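Local coordinates for gram-negative insecticidal protein (Chromobacterium piscinae, PDB 6FBM) that is an insecticidal toxin of the MACPF (membrane attack complex/perforin) family and probably acts by forming pores in target-cell membranes, at residues 18-30 / 167-180. Numbering follows the deposited sequence.
Sequences SMGMGYDVNGLYA and YGPYYISEAAVGGR
Ile172 packs against Met19 and Tyr23 at the crossing of two short antiparallel strands, 21-23 and 170-172. Its two branches part. Ile172 CG2 lies 3.9 Å from Met19 SD. Ile172 CD1 reaches Tyr23 CD1 at 3.5 Å and meets the ring obliquely. Chi1 of Tyr23 is -161°, which sets the ring anti to its own backbone N and beside Ile172. At the far end of that ring, Tyr23 OH donates to Leu28 O at 2.6 Å, from above the carbonyl plane. This bond ties the ring to its own loop and limits its swing. The Met19 chain bends at chi2 and chi3. Its SD also touches Ala175, and its CE rests near Ser173 O.

Both polar backbone atoms of Ile172 bond to the 18-21 turn: Ile172 O accepts from Gly20 N, in the carbonyl plane, and Ile172 N donates to Met21 O, each at 2.8 Å. Gly20, with positive phi, is the third residue of this type II beta turn from Ser18 to Met21.

Arg180 makes a second, separate grip on the loop. Its guanidinium lies across the edge of the Tyr29 ring, the planes 85° apart, with Tyr29 CD2 over the guanidinium centre. Its bonds to Tyr29 O and Ala30 O are weak. Arg180 also forms a salt bridge with Asp182, while Tyr29 OH bonds Asp274.

The contact joins an N-terminal segment to the MACPF sheet. Strand 35-39 pairs with 21-23, Leu272 of strand 271-274 and Leu35 flank Ile172, and helix 300-304 packs on Val25 and Pro169.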
loop_
_atom_site.group_PDB
_atom_site.type_symbol
_atom_site.label_atom_id
_atom_site.label_comp_id
_atom_site.label_asym_id
_atom_site.label_seq_id
_atom_site.Cartn_x
_atom_site.Cartn_y
_atom_site.Cartn_z
ATOM N N SER A 18 20.452 -19.158 -1.992
ATOM C CA SER A 18 20.697 -20.517 -1.511
ATOM C C SER A 18 21.825 -21.225 -2.235
ATOM O O SER A 18 22.347 -22.186 -1.719
ATOM C CB SER A 18 19.436 -21.348 -1.640
ATOM O OG SER A 18 18.408 -20.744 -0.902
ATOM N N MET A 19 22.188 -20.748 -3.419
ATOM C CA MET A 19 23.131 -21.455 -4.253
ATOM C C MET A 19 24.557 -21.326 -3.721
ATOM O O MET A 19 24.991 -20.257 -3.260
ATOM C CB MET A 19 23.048 -20.972 -5.685
ATOM C CG MET A 19 21.679 -21.185 -6.319
ATOM S SD MET A 19 20.948 -22.826 -6.075
ATOM C CE MET A 19 22.028 -23.815 -7.135
ATOM N N GLY A 20 25.260 -22.448 -3.703
ATOM C CA GLY A 20 26.620 -22.449 -3.247
ATOM C C GLY A 20 26.777 -22.273 -1.757
ATOM O O GLY A 20 27.861 -21.949 -1.289
ATOM N N MET A 21 25.706 -22.481 -1.007
ATOM C CA MET A 21 25.756 -22.391 0.436
ATOM C C MET A 21 26.060 -23.775 0.930
ATOM O O MET A 21 25.573 -24.758 0.352
ATOM C CB MET A 21 24.409 -22.025 1.034
ATOM C CG MET A 21 23.951 -20.584 0.961
ATOM S SD MET A 21 25.139 -19.348 1.560
ATOM C CE MET A 21 25.704 -18.829 -0.042
ATOM N N GLY A 22 26.799 -23.844 2.044
ATOM C CA GLY A 22 26.854 -25.071 2.824
ATOM C C GLY A 22 25.482 -25.541 3.270
ATOM O O GLY A 22 24.571 -24.730 3.473
ATOM N N TYR A 23 25.328 -26.856 3.405
ATOM C CA TYR A 23 24.063 -27.438 3.815
ATOM C C TYR A 23 24.256 -28.411 4.945
ATOM O O TYR A 23 25.189 -29.214 4.912
ATOM C CB TYR A 23 23.390 -28.144 2.673
ATOM C CG TYR A 23 21.937 -28.353 2.894
ATOM C CD1 TYR A 23 21.036 -27.373 2.565
ATOM C CD2 TYR A 23 21.449 -29.534 3.431
ATOM C CE1 TYR A 23 19.683 -27.554 2.754
ATOM C CE2 TYR A 23 20.083 -29.721 3.623
ATOM C CZ TYR A 23 19.207 -28.728 3.280
ATOM O OH TYR A 23 17.846 -28.869 3.445
ATOM N N ASP A 24 23.358 -28.340 5.922
ATOM C CA ASP A 24 23.328 -29.308 6.983
ATOM C C ASP A 24 22.612 -30.555 6.467
ATOM O O ASP A 24 21.391 -30.650 6.484
ATOM C CB ASP A 24 22.623 -28.751 8.212
ATOM C CG ASP A 24 22.598 -29.739 9.362
ATOM O OD1 ASP A 24 23.095 -30.888 9.208
ATOM O OD2 ASP A 24 22.056 -29.354 10.427
ATOM N N VAL A 25 23.398 -31.540 6.049
ATOM C CA VAL A 25 22.852 -32.778 5.498
ATOM C C VAL A 25 22.094 -33.608 6.523
ATOM O O VAL A 25 21.369 -34.532 6.156
ATOM C CB VAL A 25 23.931 -33.638 4.829
ATOM C CG1 VAL A 25 24.566 -32.871 3.675
ATOM C CG2 VAL A 25 24.994 -34.108 5.824
ATOM N N ASN A 26 22.264 -33.268 7.797
ATOM C CA ASN A 26 21.500 -33.872 8.894
ATOM C C ASN A 26 20.313 -33.033 9.326
ATOM O O ASN A 26 19.690 -33.362 10.319
ATOM C CB ASN A 26 22.431 -34.165 10.088
ATOM C CG ASN A 26 23.475 -35.215 9.755
ATOM O OD1 ASN A 26 23.168 -36.192 9.103
ATOM N ND2 ASN A 26 24.719 -34.995 10.164
ATOM N N GLY A 27 19.974 -31.994 8.558
ATOM C CA GLY A 27 18.925 -31.037 8.935
ATOM C C GLY A 27 17.587 -31.364 8.292
ATOM O O GLY A 27 17.140 -32.513 8.328
ATOM N N LEU A 28 16.930 -30.365 7.706
ATOM C CA LEU A 28 15.664 -30.615 7.012
ATOM C C LEU A 28 15.929 -30.994 5.564
ATOM O O LEU A 28 17.019 -30.770 5.051
ATOM C CB LEU A 28 14.752 -29.395 7.070
ATOM C CG LEU A 28 14.468 -28.792 8.451
ATOM C CD1 LEU A 28 13.545 -27.601 8.246
ATOM C CD2 LEU A 28 13.867 -29.796 9.450
ATOM N N TYR A 29 14.935 -31.598 4.924
ATOM C CA TYR A 29 15.023 -31.937 3.517
ATOM C C TYR A 29 14.801 -30.646 2.713
ATOM O O TYR A 29 13.809 -29.983 2.868
ATOM C CB TYR A 29 13.989 -33.001 3.136
ATOM C CG TYR A 29 13.947 -33.331 1.660
ATOM C CD1 TYR A 29 14.762 -34.315 1.123
ATOM C CD2 TYR A 29 13.090 -32.639 0.792
ATOM C CE1 TYR A 29 14.728 -34.612 -0.233
ATOM C CE2 TYR A 29 13.064 -32.917 -0.563
ATOM C CZ TYR A 29 13.867 -33.908 -1.075
ATOM O OH TYR A 29 13.844 -34.213 -2.424
ATOM N N ALA A 30 15.775 -30.329 1.869
ATOM C CA ALA A 30 15.689 -29.245 0.889
ATOM C C ALA A 30 14.896 -28.050 1.394
ATOM O O ALA A 30 13.809 -27.731 0.897
ATOM C CB ALA A 30 15.121 -29.754 -0.425
ATOM N N TYR A 167 31.772 -24.849 7.471
ATOM C CA TYR A 167 31.283 -24.683 6.110
ATOM C C TYR A 167 30.182 -25.642 5.670
ATOM O O TYR A 167 29.503 -25.371 4.675
ATOM C CB TYR A 167 32.470 -24.779 5.146
ATOM C CG TYR A 167 33.482 -23.699 5.414
ATOM C CD1 TYR A 167 33.227 -22.379 5.038
ATOM C CD2 TYR A 167 34.663 -23.980 6.079
ATOM C CE1 TYR A 167 34.144 -21.378 5.306
ATOM C CE2 TYR A 167 35.572 -22.985 6.359
ATOM C CZ TYR A 167 35.304 -21.683 5.979
ATOM O OH TYR A 167 36.215 -20.696 6.241
ATOM N N GLY A 168 30.001 -26.733 6.403
ATOM C CA GLY A 168 29.197 -27.860 5.939
ATOM C C GLY A 168 30.017 -28.795 5.068
ATOM O O GLY A 168 30.877 -28.341 4.312
ATOM N N PRO A 169 29.775 -30.102 5.167
ATOM C CA PRO A 169 30.506 -31.030 4.306
ATOM C C PRO A 169 30.022 -31.028 2.850
ATOM O O PRO A 169 30.774 -31.452 1.959
ATOM C CB PRO A 169 30.232 -32.387 4.946
ATOM C CG PRO A 169 28.879 -32.224 5.578
ATOM C CD PRO A 169 28.778 -30.788 6.017
ATOM N N TYR A 170 28.775 -30.587 2.624
ATOM C CA TYR A 170 28.217 -30.505 1.292
ATOM C C TYR A 170 27.671 -29.117 1.075
ATOM O O TYR A 170 27.321 -28.444 2.030
ATOM C CB TYR A 170 27.097 -31.520 1.131
ATOM C CG TYR A 170 27.573 -32.914 0.877
ATOM C CD1 TYR A 170 28.059 -33.716 1.904
ATOM C CD2 TYR A 170 27.544 -33.434 -0.397
ATOM C CE1 TYR A 170 28.501 -34.999 1.653
ATOM C CE2 TYR A 170 27.990 -34.723 -0.663
ATOM C CZ TYR A 170 28.459 -35.500 0.361
ATOM O OH TYR A 170 28.881 -36.761 0.067
ATOM N N TYR A 171 27.583 -28.712 -0.183
ATOM C CA TYR A 171 27.005 -27.441 -0.551
ATOM C C TYR A 171 25.923 -27.624 -1.610
ATOM O O TYR A 171 25.853 -28.648 -2.281
ATOM C CB TYR A 171 28.097 -26.481 -1.042
ATOM C CG TYR A 171 28.753 -26.900 -2.334
ATOM C CD1 TYR A 171 28.233 -26.505 -3.557
ATOM C CD2 TYR A 171 29.884 -27.715 -2.337
ATOM C CE1 TYR A 171 28.830 -26.896 -4.760
ATOM C CE2 TYR A 171 30.473 -28.122 -3.519
ATOM C CZ TYR A 171 29.962 -27.700 -4.728
ATOM O OH TYR A 171 30.527 -28.097 -5.900
ATOM N N ILE A 172 25.098 -26.596 -1.759
ATOM C CA ILE A 172 24.009 -26.619 -2.712
ATOM C C ILE A 172 24.554 -26.299 -4.090
ATOM O O ILE A 172 24.955 -25.181 -4.367
ATOM C CB ILE A 172 22.925 -25.566 -2.370
ATOM C CG1 ILE A 172 22.306 -25.815 -0.980
ATOM C CG2 ILE A 172 21.841 -25.541 -3.448
ATOM C CD1 ILE A 172 21.507 -27.104 -0.853
ATOM N N SER A 173 24.551 -27.295 -4.952
ATOM C CA SER A 173 25.023 -27.145 -6.329
ATOM C C SER A 173 23.904 -27.006 -7.326
ATOM O O SER A 173 24.078 -26.399 -8.376
ATOM C CB SER A 173 25.879 -28.342 -6.711
ATOM O OG SER A 173 26.473 -28.129 -7.956
ATOM N N GLU A 174 22.754 -27.592 -7.011
ATOM C CA GLU A 174 21.585 -27.521 -7.865
ATOM C C GLU A 174 20.351 -27.576 -6.959
ATOM O O GLU A 174 20.301 -28.351 -6.012
ATOM C CB GLU A 174 21.599 -28.695 -8.828
ATOM C CG GLU A 174 20.659 -28.566 -10.005
ATOM C CD GLU A 174 20.790 -29.798 -10.904
ATOM O OE1 GLU A 174 20.342 -30.875 -10.475
ATOM O OE2 GLU A 174 21.346 -29.702 -12.025
ATOM N N ALA A 175 19.350 -26.756 -7.245
ATOM C CA ALA A 175 18.127 -26.782 -6.443
ATOM C C ALA A 175 16.897 -26.415 -7.248
ATOM O O ALA A 175 16.945 -25.576 -8.157
ATOM C CB ALA A 175 18.263 -25.821 -5.278
ATOM N N ALA A 176 15.797 -27.047 -6.863
ATOM C CA ALA A 176 14.494 -26.682 -7.354
ATOM C C ALA A 176 13.994 -25.508 -6.532
ATOM O O ALA A 176 14.095 -25.508 -5.319
ATOM C CB ALA A 176 13.556 -27.857 -7.229
ATOM N N VAL A 177 13.438 -24.522 -7.224
ATOM C CA VAL A 177 12.876 -23.364 -6.583
ATOM C C VAL A 177 11.375 -23.287 -6.835
ATOM O O VAL A 177 10.903 -23.462 -7.945
ATOM C CB VAL A 177 13.573 -22.089 -7.083
ATOM C CG1 VAL A 177 12.972 -20.886 -6.425
ATOM C CG2 VAL A 177 15.074 -22.142 -6.800
ATOM N N GLY A 178 10.629 -23.035 -5.773
ATOM C CA GLY A 178 9.186 -22.864 -5.802
ATOM C C GLY A 178 8.596 -23.077 -4.425
ATOM O O GLY A 178 9.051 -22.488 -3.453
ATOM N N GLY A 179 7.584 -23.937 -4.328
ATOM C CA GLY A 179 7.088 -24.356 -3.015
ATOM C C GLY A 179 6.792 -25.810 -2.971
ATOM O O GLY A 179 6.434 -26.410 -3.975
ATOM N N ARG A 180 6.938 -26.388 -1.795
ATOM C CA ARG A 180 6.731 -27.823 -1.584
ATOM C C ARG A 180 5.765 -28.005 -0.440
ATOM O O ARG A 180 5.880 -27.292 0.566
ATOM C CB ARG A 180 8.042 -28.460 -1.166
ATOM C CG ARG A 180 8.032 -29.970 -1.147
ATOM C CD ARG A 180 9.419 -30.539 -0.862
ATOM N NE ARG A 180 9.633 -30.682 0.571
ATOM C CZ ARG A 180 10.595 -30.136 1.311
ATOM N NH1 ARG A 180 11.526 -29.336 0.821
ATOM N NH2 ARG A 180 10.627 -30.414 2.604
#